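Local coordinates for protein leucine--tRNA ligase (Agrobacterium radiobacter, PDB 5AH5) that probably charges tRNA(Leu) with leucine at the expense of ATP and clears mischarged tRNA, as a leucyl-tRNA synthetase with an editing domain, at residues 178-183 against 290-295; 239-244 against 261-266; 281-286 against 319-324. One frame throughout, in Å; residues are numbered along the deposited sequence.

Contact 1: 178-183 against 290-295; sequences GAAVYK and SSEERS. With nucleotides of chain D.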
loop_
_atom_site.group_PDB
_atom_site.type_symbol
_atom_site.label_atom_id
_atom_site.label_comp_id
_atom_site.label_asym_id
_atom_site.label_seq_id
_atom_site.Cartn_x
_atom_site.Cartn_y
_atom_site.Cartn_z
ATOM N N GLY B 178 3.990 18.984 11.047
ATOM C CA GLY B 178 5.296 18.775 11.630
ATOM C C GLY B 178 5.395 19.479 12.989
ATOM O O GLY B 178 6.484 19.569 13.518
ATOM N N ALA B 179 4.252 19.930 13.553
ATOM C CA ALA B 179 4.166 20.631 14.834
ATOM C C ALA B 179 3.968 19.667 15.917
ATOM O O ALA B 179 3.331 18.628 15.716
ATOM C CB ALA B 179 2.978 21.589 14.849
ATOM N N ALA B 180 4.484 20.023 17.097
ATOM C CA ALA B 180 4.324 19.220 18.298
ATOM C C ALA B 180 2.859 19.111 18.623
ATOM O O ALA B 180 2.139 20.108 18.589
ATOM C CB ALA B 180 5.091 19.831 19.494
ATOM N N VAL B 181 2.447 17.921 18.981
ATOM C CA VAL B 181 1.064 17.581 19.228
ATOM C C VAL B 181 0.850 17.554 20.734
ATOM O O VAL B 181 1.772 17.199 21.481
ATOM C CB VAL B 181 0.755 16.237 18.531
ATOM C CG1 VAL B 181 -0.488 15.606 19.063
ATOM C CG2 VAL B 181 0.555 16.484 17.029
ATOM N N TYR B 182 -0.344 17.967 21.165
ATOM C CA TYR B 182 -0.743 17.947 22.568
ATOM C C TYR B 182 -1.911 17.030 22.700
ATOM O O TYR B 182 -2.421 16.569 21.678
ATOM C CB TYR B 182 -1.106 19.373 23.023
ATOM C CG TYR B 182 0.105 20.265 23.069
ATOM C CD1 TYR B 182 0.621 20.773 21.898
ATOM C CD2 TYR B 182 0.764 20.565 24.286
ATOM C CE1 TYR B 182 1.730 21.582 21.893
ATOM C CE2 TYR B 182 1.895 21.378 24.298
ATOM C CZ TYR B 182 2.374 21.889 23.084
ATOM O OH TYR B 182 3.499 22.677 22.955
ATOM N N LYS B 183 -2.300 16.720 23.941
ATOM C CA LYS B 183 -3.468 15.901 24.246
ATOM C C LYS B 183 -4.545 16.726 24.980
ATOM O O LYS B 183 -4.251 17.369 25.955
ATOM C CB LYS B 183 -3.088 14.711 25.126
ATOM C CG LYS B 183 -2.332 13.579 24.421
ATOM C CD LYS B 183 -3.238 12.485 23.831
ATOM C CE LYS B 183 -2.683 11.077 24.090
ATOM N NZ LYS B 183 -3.589 9.964 23.658
ATOM N N SER B 290 3.333 18.579 25.873
ATOM C CA SER B 290 3.255 17.967 24.562
ATOM C C SER B 290 3.571 16.448 24.696
ATOM O O SER B 290 4.073 16.015 25.725
ATOM C CB SER B 290 4.162 18.719 23.568
ATOM O OG SER B 290 5.510 18.394 23.763
ATOM N N SER B 291 3.186 15.643 23.706
ATOM C CA SER B 291 3.418 14.205 23.733
ATOM C C SER B 291 4.921 13.885 23.753
ATOM O O SER B 291 5.294 13.006 24.477
ATOM C CB SER B 291 2.744 13.521 22.543
ATOM O OG SER B 291 1.354 13.794 22.578
ATOM N N GLU B 292 5.726 14.605 22.951
ATOM C CA GLU B 292 7.211 14.670 23.012
ATOM C C GLU B 292 7.794 14.921 24.424
ATOM O O GLU B 292 8.499 14.072 24.941
ATOM C CB GLU B 292 7.725 15.838 22.173
ATOM C CG GLU B 292 7.839 15.624 20.687
ATOM C CD GLU B 292 8.225 16.896 19.937
ATOM O OE1 GLU B 292 8.056 18.018 20.495
ATOM O OE2 GLU B 292 8.682 16.762 18.767
ATOM N N GLU B 293 7.512 16.095 25.007
ATOM C CA GLU B 293 7.960 16.487 26.380
ATOM C C GLU B 293 7.537 15.500 27.450
ATOM O O GLU B 293 8.258 15.301 28.413
ATOM C CB GLU B 293 7.409 17.873 26.770
ATOM C CG GLU B 293 8.057 19.041 26.031
ATOM C CD GLU B 293 7.167 20.289 25.903
ATOM O OE1 GLU B 293 6.060 20.344 26.512
ATOM O OE2 GLU B 293 7.578 21.226 25.170
ATOM N N ARG B 294 6.370 14.889 27.271
ATOM C CA ARG B 294 5.787 13.929 28.231
ATOM C C ARG B 294 6.584 12.629 28.347
ATOM O O ARG B 294 6.455 11.908 29.356
ATOM C CB ARG B 294 4.324 13.634 27.823
ATOM C CG ARG B 294 3.526 12.625 28.629
ATOM C CD ARG B 294 3.372 13.033 30.081
ATOM N NE ARG B 294 3.192 11.854 30.918
ATOM C CZ ARG B 294 2.020 11.318 31.268
ATOM N NH1 ARG B 294 0.838 11.846 30.872
ATOM N NH2 ARG B 294 2.032 10.231 32.052
ATOM N N SER B 295 7.378 12.322 27.310
ATOM C CA SER B 295 8.222 11.108 27.271
ATOM C C SER B 295 9.650 11.325 27.787
ATOM O O SER B 295 10.250 10.383 28.285
ATOM C CB SER B 295 8.259 10.505 25.850
ATOM O OG SER B 295 7.078 9.759 25.572
ATOM P P C D 82 7.484 6.137 25.453
ATOM O OP1 C D 82 6.224 6.782 25.958
ATOM O OP2 C D 82 8.348 6.905 24.536
ATOM O "O5'" C D 82 8.384 5.618 26.666
ATOM C "C5'" C D 82 9.309 6.491 27.344
ATOM C "C4'" C D 82 10.084 5.751 28.414
ATOM O "O4'" C D 82 10.779 6.731 29.232
ATOM C "C3'" C D 82 9.277 4.901 29.394
ATOM O "O3'" C D 82 10.012 3.794 29.925
ATOM C "C2'" C D 82 8.961 5.902 30.504
ATOM O "O2'" C D 82 8.672 5.295 31.750
ATOM C "C1'" C D 82 10.266 6.707 30.553
ATOM N N1 C D 82 10.218 8.104 31.043
ATOM C C2 C D 82 11.416 8.699 31.468
ATOM O O2 C D 82 12.458 8.025 31.462
ATOM N N3 C D 82 11.404 9.986 31.884
ATOM C C4 C D 82 10.261 10.677 31.883
ATOM N N4 C D 82 10.295 11.940 32.310
ATOM C C5 C D 82 9.034 10.104 31.436
ATOM C C6 C D 82 9.061 8.833 31.015
HETATM O O HOH W 1 4.632 16.566 20.802
#
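An ST motif lies at the heart of this contact: Ser290, whose CB rests on the ring of Tyr182, takes the backbone N of Glu293 onto its OG at 3.3 Å. A chi1 of 76° places that OG between the backbone N and the carbonyl carbon of Ser290, which turns it toward the Glu293 amide. The CB of Ser290 lies over one face of the phenol, 3.8 Å from the centroid of the Tyr182 ring and displaced toward the rim, a CH-pi contact made mostly above the CE2 and CZ side. Beside it, the backbone closes the junction. Ser291 N donates to Val181 O at 3.1 Å in a nearly straight bond, 169° at the hydrogen. Val181 O also accepts from a water at 3.0 Å; this water in turn accepts from Glu292 N, so two successive amides of 290-295 are tied to one oxygen, one directly and one through solvent. The side chain of Glu292, extended beyond CG, brings OE1 to 3.6 Å from the methyl CB of Ala180. Ser291 OG is buried near Val181 O and Lys183 CG, with no hydrogen-bond partner in the model. Farther along the same segment, Ser295 OG donates to phosphate oxygen OP1 of C82 in the tRNA, chain D, at 3.1 Å. The contact thus sets the loop between helix 277-287 and strand 301-310 against the start of strand 182-191, where strand 153-157 runs alongside and its Tyr155 touches both Val181 and Ser291.

Contact 2: 239-244 against 261-266; sequences LTINAF and PEHTIL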
loop_
_atom_site.group_PDB
_atom_site.type_symbol
_atom_site.label_atom_id
_atom_site.label_comp_id
_atom_site.label_asym_id
_atom_site.label_seq_id
_atom_site.Cartn_x
_atom_site.Cartn_y
_atom_site.Cartn_z
ATOM N N LEU B 239 -14.181 1.113 45.151
ATOM C CA LEU B 239 -13.492 0.539 43.982
ATOM C C LEU B 239 -11.965 0.497 44.123
ATOM O O LEU B 239 -11.358 1.308 44.835
ATOM C CB LEU B 239 -13.900 1.246 42.666
ATOM C CG LEU B 239 -13.661 0.513 41.321
ATOM C CD1 LEU B 239 -14.397 -0.826 41.259
ATOM C CD2 LEU B 239 -14.049 1.383 40.124
ATOM N N THR B 240 -11.384 -0.489 43.437
ATOM C CA THR B 240 -9.950 -0.761 43.429
ATOM C C THR B 240 -9.300 -0.108 42.205
ATOM O O THR B 240 -9.982 0.513 41.372
ATOM C CB THR B 240 -9.681 -2.291 43.385
ATOM O OG1 THR B 240 -9.982 -2.813 42.085
ATOM C CG2 THR B 240 -10.522 -3.032 44.420
ATOM N N ILE B 241 -7.979 -0.259 42.112
ATOM C CA ILE B 241 -7.202 0.187 40.952
ATOM C C ILE B 241 -6.282 -0.951 40.470
ATOM O O ILE B 241 -5.243 -1.229 41.070
ATOM C CB ILE B 241 -6.440 1.523 41.229
ATOM C CG1 ILE B 241 -5.433 1.407 42.396
ATOM C CG2 ILE B 241 -7.443 2.656 41.473
ATOM C CD1 ILE B 241 -4.884 2.729 42.894
ATOM N N ASN B 242 -6.710 -1.626 39.399
ATOM C CA ASN B 242 -5.955 -2.753 38.799
ATOM C C ASN B 242 -4.651 -2.313 38.128
ATOM O O ASN B 242 -4.688 -1.631 37.110
ATOM C CB ASN B 242 -6.816 -3.571 37.811
ATOM C CG ASN B 242 -7.894 -2.738 37.110
ATOM O OD1 ASN B 242 -7.687 -1.567 36.784
ATOM N ND2 ASN B 242 -9.057 -3.342 36.895
ATOM N N ALA B 243 -3.509 -2.676 38.724
ATOM C CA ALA B 243 -2.189 -2.434 38.121
ATOM C C ALA B 243 -1.887 -3.524 37.075
ATOM O O ALA B 243 -2.565 -4.557 37.042
ATOM C CB ALA B 243 -1.098 -2.397 39.189
ATOM N N PHE B 244 -0.889 -3.275 36.219
ATOM C CA PHE B 244 -0.485 -4.211 35.159
ATOM C C PHE B 244 1.035 -4.437 35.184
ATOM O O PHE B 244 1.820 -3.474 35.225
ATOM C CB PHE B 244 -0.945 -3.712 33.775
ATOM C CG PHE B 244 -0.474 -4.576 32.619
ATOM C CD1 PHE B 244 -1.169 -5.741 32.265
ATOM C CD2 PHE B 244 0.666 -4.218 31.879
ATOM C CE1 PHE B 244 -0.728 -6.530 31.215
ATOM C CE2 PHE B 244 1.107 -5.008 30.826
ATOM C CZ PHE B 244 0.409 -6.163 30.493
ATOM N N PRO B 261 -1.302 10.506 35.625
ATOM C CA PRO B 261 -2.020 11.772 35.820
ATOM C C PRO B 261 -3.413 11.885 35.204
ATOM O O PRO B 261 -4.227 12.666 35.695
ATOM C CB PRO B 261 -1.097 12.795 35.143
ATOM C CG PRO B 261 0.268 12.247 35.310
ATOM C CD PRO B 261 0.144 10.755 35.435
ATOM N N GLU B 262 -3.659 11.119 34.137
ATOM C CA GLU B 262 -4.928 11.132 33.390
ATOM C C GLU B 262 -5.889 9.983 33.759
ATOM O O GLU B 262 -6.943 9.855 33.134
ATOM C CB GLU B 262 -4.660 11.168 31.855
ATOM C CG GLU B 262 -3.539 10.265 31.323
ATOM C CD GLU B 262 -2.199 10.975 31.129
ATOM O OE1 GLU B 262 -2.091 11.807 30.219
ATOM O OE2 GLU B 262 -1.207 10.680 31.838
ATOM N N HIS B 263 -5.559 9.186 34.785
ATOM C CA HIS B 263 -6.356 7.996 35.153
ATOM C C HIS B 263 -7.728 8.366 35.731
ATOM O O HIS B 263 -7.819 9.319 36.502
ATOM C CB HIS B 263 -5.569 7.129 36.156
ATOM C CG HIS B 263 -6.097 5.736 36.316
ATOM N ND1 HIS B 263 -6.019 5.045 37.504
ATOM C CD2 HIS B 263 -6.692 4.897 35.434
ATOM C CE1 HIS B 263 -6.544 3.843 37.350
ATOM N NE2 HIS B 263 -6.964 3.730 36.104
ATOM N N THR B 264 -8.771 7.604 35.361
ATOM C CA THR B 264 -10.179 7.887 35.729
ATOM C C THR B 264 -10.337 8.143 37.226
ATOM O O THR B 264 -10.814 9.200 37.640
ATOM C CB THR B 264 -11.137 6.720 35.339
ATOM O OG1 THR B 264 -10.883 6.305 33.998
ATOM C CG2 THR B 264 -12.615 7.125 35.456
ATOM N N ILE B 265 -9.918 7.163 38.022
ATOM C CA ILE B 265 -10.020 7.236 39.467
ATOM C C ILE B 265 -8.931 8.170 39.964
ATOM O O ILE B 265 -7.789 7.772 40.176
ATOM C CB ILE B 265 -9.932 5.838 40.140
ATOM C CG1 ILE B 265 -11.180 5.018 39.786
ATOM C CG2 ILE B 265 -9.808 5.956 41.660
ATOM C CD1 ILE B 265 -11.055 3.530 40.055
ATOM N N LEU B 266 -9.299 9.440 40.052
ATOM C CA LEU B 266 -8.745 10.342 41.039
ATOM C C LEU B 266 -9.968 10.928 41.757
ATOM O O LEU B 266 -10.334 12.088 41.558
ATOM C CB LEU B 266 -7.843 11.389 40.389
ATOM C CG LEU B 266 -6.532 10.820 39.824
ATOM C CD1 LEU B 266 -5.724 11.928 39.167
ATOM C CD2 LEU B 266 -5.674 10.136 40.882
#
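The flat group here is the imidazole of His263, and the atom it meets across the contact is the CG2 methyl of Ile241, which comes to 4.4 Å from His263 CE1. CG2 approaches the ring obliquely, in a loose touch at CE1, well short of a stack. The closer packing gathers round Ile265. Its CG1 stands anti to the carbonyl carbon, and chi2 of 164° then carries CD1 out in an extended line toward the other segment. That one methyl meets three groups. Leu239 CD2 touches CD1 of Ile265 at 3.7 Å, the two side chains crossing at about a right angle. Ile241 CG2 lies 4.0 Å from Ile265 CD1 and is also near the CG2 branch of Ile265, so both branches of Ile265 are used against one methyl of Ile241. Between these two hydrophobic neighbours, the carbonyl oxygen of Thr240 is 3.5 Å from Ile265 CD1, a carbon beside a polar backbone atom. The bond from CA to CB of Thr240 points away from 261-266, and its OG1 is hydrogen-bonded to Arg231 NE on strand 224-234. Ile265 presents its side chain from the centre of an inverse gamma turn, closed by Leu266 N donating to Thr264 O at 2.9 Å. At the far end of 239-244, Phe244 packs on an adenine base of the bound RNA. No hydrogen bond joins the two segments. Chemically, the contact relies on methyl groups whose attraction has little directional preference: shape rather than polar pairing sets how these two pieces of the editing domain meet at its surface.

Contact 3: 281-286 against 319-324; sequences DYCESI and LYVANY. With nucleotides of chain D.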
loop_
_atom_site.group_PDB
_atom_site.type_symbol
_atom_site.label_atom_id
_atom_site.label_comp_id
_atom_site.label_asym_id
_atom_site.label_seq_id
_atom_site.Cartn_x
_atom_site.Cartn_y
_atom_site.Cartn_z
ATOM N N ASP B 281 -2.879 20.412 40.838
ATOM C CA ASP B 281 -1.835 21.305 40.310
ATOM C C ASP B 281 -0.717 20.522 39.609
ATOM O O ASP B 281 -0.268 20.912 38.533
ATOM C CB ASP B 281 -1.236 22.189 41.427
ATOM C CG ASP B 281 -2.101 23.409 41.759
ATOM O OD1 ASP B 281 -3.299 23.449 41.381
ATOM O OD2 ASP B 281 -1.558 24.335 42.406
ATOM N N TYR B 282 -0.261 19.436 40.230
ATOM C CA TYR B 282 0.775 18.583 39.646
ATOM C C TYR B 282 0.296 17.902 38.360
ATOM O O TYR B 282 1.009 17.906 37.344
ATOM C CB TYR B 282 1.209 17.498 40.634
ATOM C CG TYR B 282 2.087 16.449 40.005
ATOM C CD1 TYR B 282 3.425 16.722 39.721
ATOM C CD2 TYR B 282 1.578 15.193 39.661
ATOM C CE1 TYR B 282 4.241 15.764 39.126
ATOM C CE2 TYR B 282 2.384 14.236 39.067
ATOM C CZ TYR B 282 3.709 14.518 38.794
ATOM O OH TYR B 282 4.496 13.542 38.215
ATOM N N CYS B 283 -0.896 17.302 38.434
ATOM C CA CYS B 283 -1.493 16.614 37.301
ATOM C C CYS B 283 -1.658 17.545 36.106
ATOM O O CYS B 283 -1.085 17.292 35.050
ATOM C CB CYS B 283 -2.814 15.964 37.695
ATOM S SG CYS B 283 -2.559 14.582 38.841
ATOM N N GLU B 284 -2.355 18.656 36.284
ATOM C CA GLU B 284 -2.570 19.578 35.173
ATOM C C GLU B 284 -1.237 20.094 34.615
ATOM O O GLU B 284 -1.180 20.467 33.440
ATOM C CB GLU B 284 -3.517 20.744 35.539
ATOM C CG GLU B 284 -4.929 20.341 36.016
ATOM C CD GLU B 284 -5.812 19.624 34.989
ATOM O OE1 GLU B 284 -5.482 19.639 33.781
ATOM O OE2 GLU B 284 -6.858 19.046 35.403
ATOM N N SER B 285 -0.173 20.090 35.429
ATOM C CA SER B 285 1.178 20.455 34.950
ATOM C C SER B 285 1.843 19.401 34.058
ATOM O O SER B 285 2.708 19.762 33.255
ATOM C CB SER B 285 2.136 20.778 36.112
ATOM O OG SER B 285 2.725 19.603 36.664
ATOM N N ILE B 286 1.505 18.118 34.256
ATOM C CA ILE B 286 1.979 17.033 33.375
ATOM C C ILE B 286 1.094 16.990 32.126
ATOM O O ILE B 286 1.612 17.032 31.006
ATOM C CB ILE B 286 1.995 15.651 34.060
ATOM C CG1 ILE B 286 2.932 15.652 35.272
ATOM C CG2 ILE B 286 2.432 14.559 33.074
ATOM C CD1 ILE B 286 4.394 15.936 34.957
ATOM N N LEU B 319 0.460 5.086 47.731
ATOM C CA LEU B 319 -0.011 5.456 46.381
ATOM C C LEU B 319 0.550 6.818 45.952
ATOM O O LEU B 319 0.629 7.749 46.750
ATOM C CB LEU B 319 -1.549 5.472 46.331
ATOM C CG LEU B 319 -2.267 5.719 44.988
ATOM C CD1 LEU B 319 -1.914 4.659 43.961
ATOM C CD2 LEU B 319 -3.780 5.761 45.171
ATOM N N TYR B 320 0.929 6.915 44.677
ATOM C CA TYR B 320 1.550 8.108 44.082
ATOM C C TYR B 320 0.903 8.435 42.714
ATOM O O TYR B 320 0.028 7.701 42.227
ATOM C CB TYR B 320 3.064 7.873 43.907
ATOM C CG TYR B 320 3.918 8.033 45.166
ATOM C CD1 TYR B 320 3.916 7.059 46.183
ATOM C CD2 TYR B 320 4.768 9.146 45.322
ATOM C CE1 TYR B 320 4.709 7.206 47.321
ATOM C CE2 TYR B 320 5.568 9.297 46.453
ATOM C CZ TYR B 320 5.534 8.328 47.447
ATOM O OH TYR B 320 6.324 8.477 48.560
ATOM N N VAL B 321 1.321 9.560 42.130
ATOM C CA VAL B 321 0.955 9.962 40.769
ATOM C C VAL B 321 2.265 10.433 40.139
ATOM O O VAL B 321 2.846 11.406 40.607
ATOM C CB VAL B 321 -0.163 11.045 40.758
ATOM C CG1 VAL B 321 -0.201 11.858 39.464
ATOM C CG2 VAL B 321 -1.529 10.405 40.970
ATOM N N ALA B 322 2.728 9.715 39.108
ATOM C CA ALA B 322 4.032 9.965 38.478
ATOM C C ALA B 322 3.930 10.123 36.954
ATOM O O ALA B 322 3.057 9.522 36.305
ATOM C CB ALA B 322 5.007 8.850 38.830
ATOM N N ASN B 323 4.838 10.937 36.406
ATOM C CA ASN B 323 4.876 11.260 34.965
ATOM C C ASN B 323 5.388 10.106 34.076
ATOM O O ASN B 323 4.960 9.963 32.924
ATOM C CB ASN B 323 5.692 12.552 34.722
ATOM C CG ASN B 323 7.192 12.375 34.965
ATOM O OD1 ASN B 323 7.623 11.407 35.583
ATOM N ND2 ASN B 323 7.986 13.329 34.501
ATOM N N TYR B 324 6.287 9.290 34.635
ATOM C CA TYR B 324 6.912 8.172 33.924
ATOM C C TYR B 324 5.944 7.001 33.711
ATOM O O TYR B 324 6.327 6.013 33.085
ATOM C CB TYR B 324 8.208 7.687 34.634
ATOM C CG TYR B 324 7.953 6.735 35.784
ATOM C CD1 TYR B 324 7.673 7.208 37.065
ATOM C CD2 TYR B 324 7.965 5.350 35.587
ATOM C CE1 TYR B 324 7.410 6.329 38.114
ATOM C CE2 TYR B 324 7.702 4.466 36.626
ATOM C CZ TYR B 324 7.425 4.957 37.889
ATOM O OH TYR B 324 7.163 4.075 38.920
ATOM P P C D 82 7.484 6.137 25.453
ATOM O OP1 C D 82 6.224 6.782 25.958
ATOM O OP2 C D 82 8.348 6.905 24.536
ATOM O "O5'" C D 82 8.384 5.618 26.666
ATOM C "C5'" C D 82 9.309 6.491 27.344
ATOM C "C4'" C D 82 10.084 5.751 28.414
ATOM O "O4'" C D 82 10.779 6.731 29.232
ATOM C "C3'" C D 82 9.277 4.901 29.394
ATOM O "O3'" C D 82 10.012 3.794 29.925
ATOM C "C2'" C D 82 8.961 5.902 30.504
ATOM O "O2'" C D 82 8.672 5.295 31.750
ATOM C "C1'" C D 82 10.266 6.707 30.553
ATOM N N1 C D 82 10.218 8.104 31.043
ATOM C C2 C D 82 11.416 8.699 31.468
ATOM O O2 C D 82 12.458 8.025 31.462
ATOM N N3 C D 82 11.404 9.986 31.884
ATOM C C4 C D 82 10.261 10.677 31.883
ATOM N N4 C D 82 10.295 11.940 32.310
ATOM C C5 C D 82 9.034 10.104 31.436
ATOM C C6 C D 82 9.061 8.833 31.015
#
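Two donors share the carbonyl oxygen of Tyr282, the residue whose ring reaches across to Val321: Ile286 N bonds to Tyr282 O at 3.1 Å, as in a regular helical turn, and Ser285 OG of the same helix adds a second bond to Tyr282 O, modelled at a suspiciously short 2.5 Å, so that its exact length is doubtful. The side chain of Tyr282 leaves with CG anti to the backbone N (chi1 170°), and the phenol slides past Val321 in the opposite direction. Val321 CG1 lies in the ring plane at its edge, 3.5 Å from Tyr282 CE2, while the Val321 carbonyl oxygen is 3.3 Å from that same carbon. Cys283 SG lies 3.7 Å from Val321 CG1, so one branch of the valine touches two successive helix residues, Tyr282 and Cys283. One turn on, Ile286 brings CD1 to 3.6 Å from Asn323 CB, the side chains crossing at about a right angle; its CG1 also lies over one face of the Tyr282 ring, toward the rim. The polar ends are satisfied beyond the pair. Ser300 hydrogen-bonds Tyr282 OH through its hydroxyl and Asn323 OD1 through its backbone N, and Asn323 ND2 hydrogen-bonds Ala298 O. Beside Asn323, Tyr324 O accepts a 2.8 Å bond from O2' of C82 of chain D. Helix 277-287 therefore packs on the end of strand 315-322, their local axes 9.7 Å apart and inclined at 31°, with Ile302 of the neighbouring strand 301-310 touching both Tyr282 and Val321, and Leu259 of strand 257-259 touching Val321 too.

In the fold
Along the chain come 178-183, both halves of contact 2, then 281-286, 290-295 and 319-324, so contact 2 falls between the halves of contact 1, and contacts 1 and 3 interleave. Contacts 2 and 3 are about 13 Å apart between centres, and both reach one mixed sheet of the editing domain; contact 1, its centre about 17 Å from that of contact 3 and about 23 Å from that of contact 2, joins that domain to strand 182-191. Arg294 connects all three: it salt-bridges Glu262, probably hydrogen-bonds Asn323 O, and packs on Ile286. Contacts 1 and 3 both reach C82, consistent with this part of the editing domain, beside its junction at contact 1, lying against the tRNA.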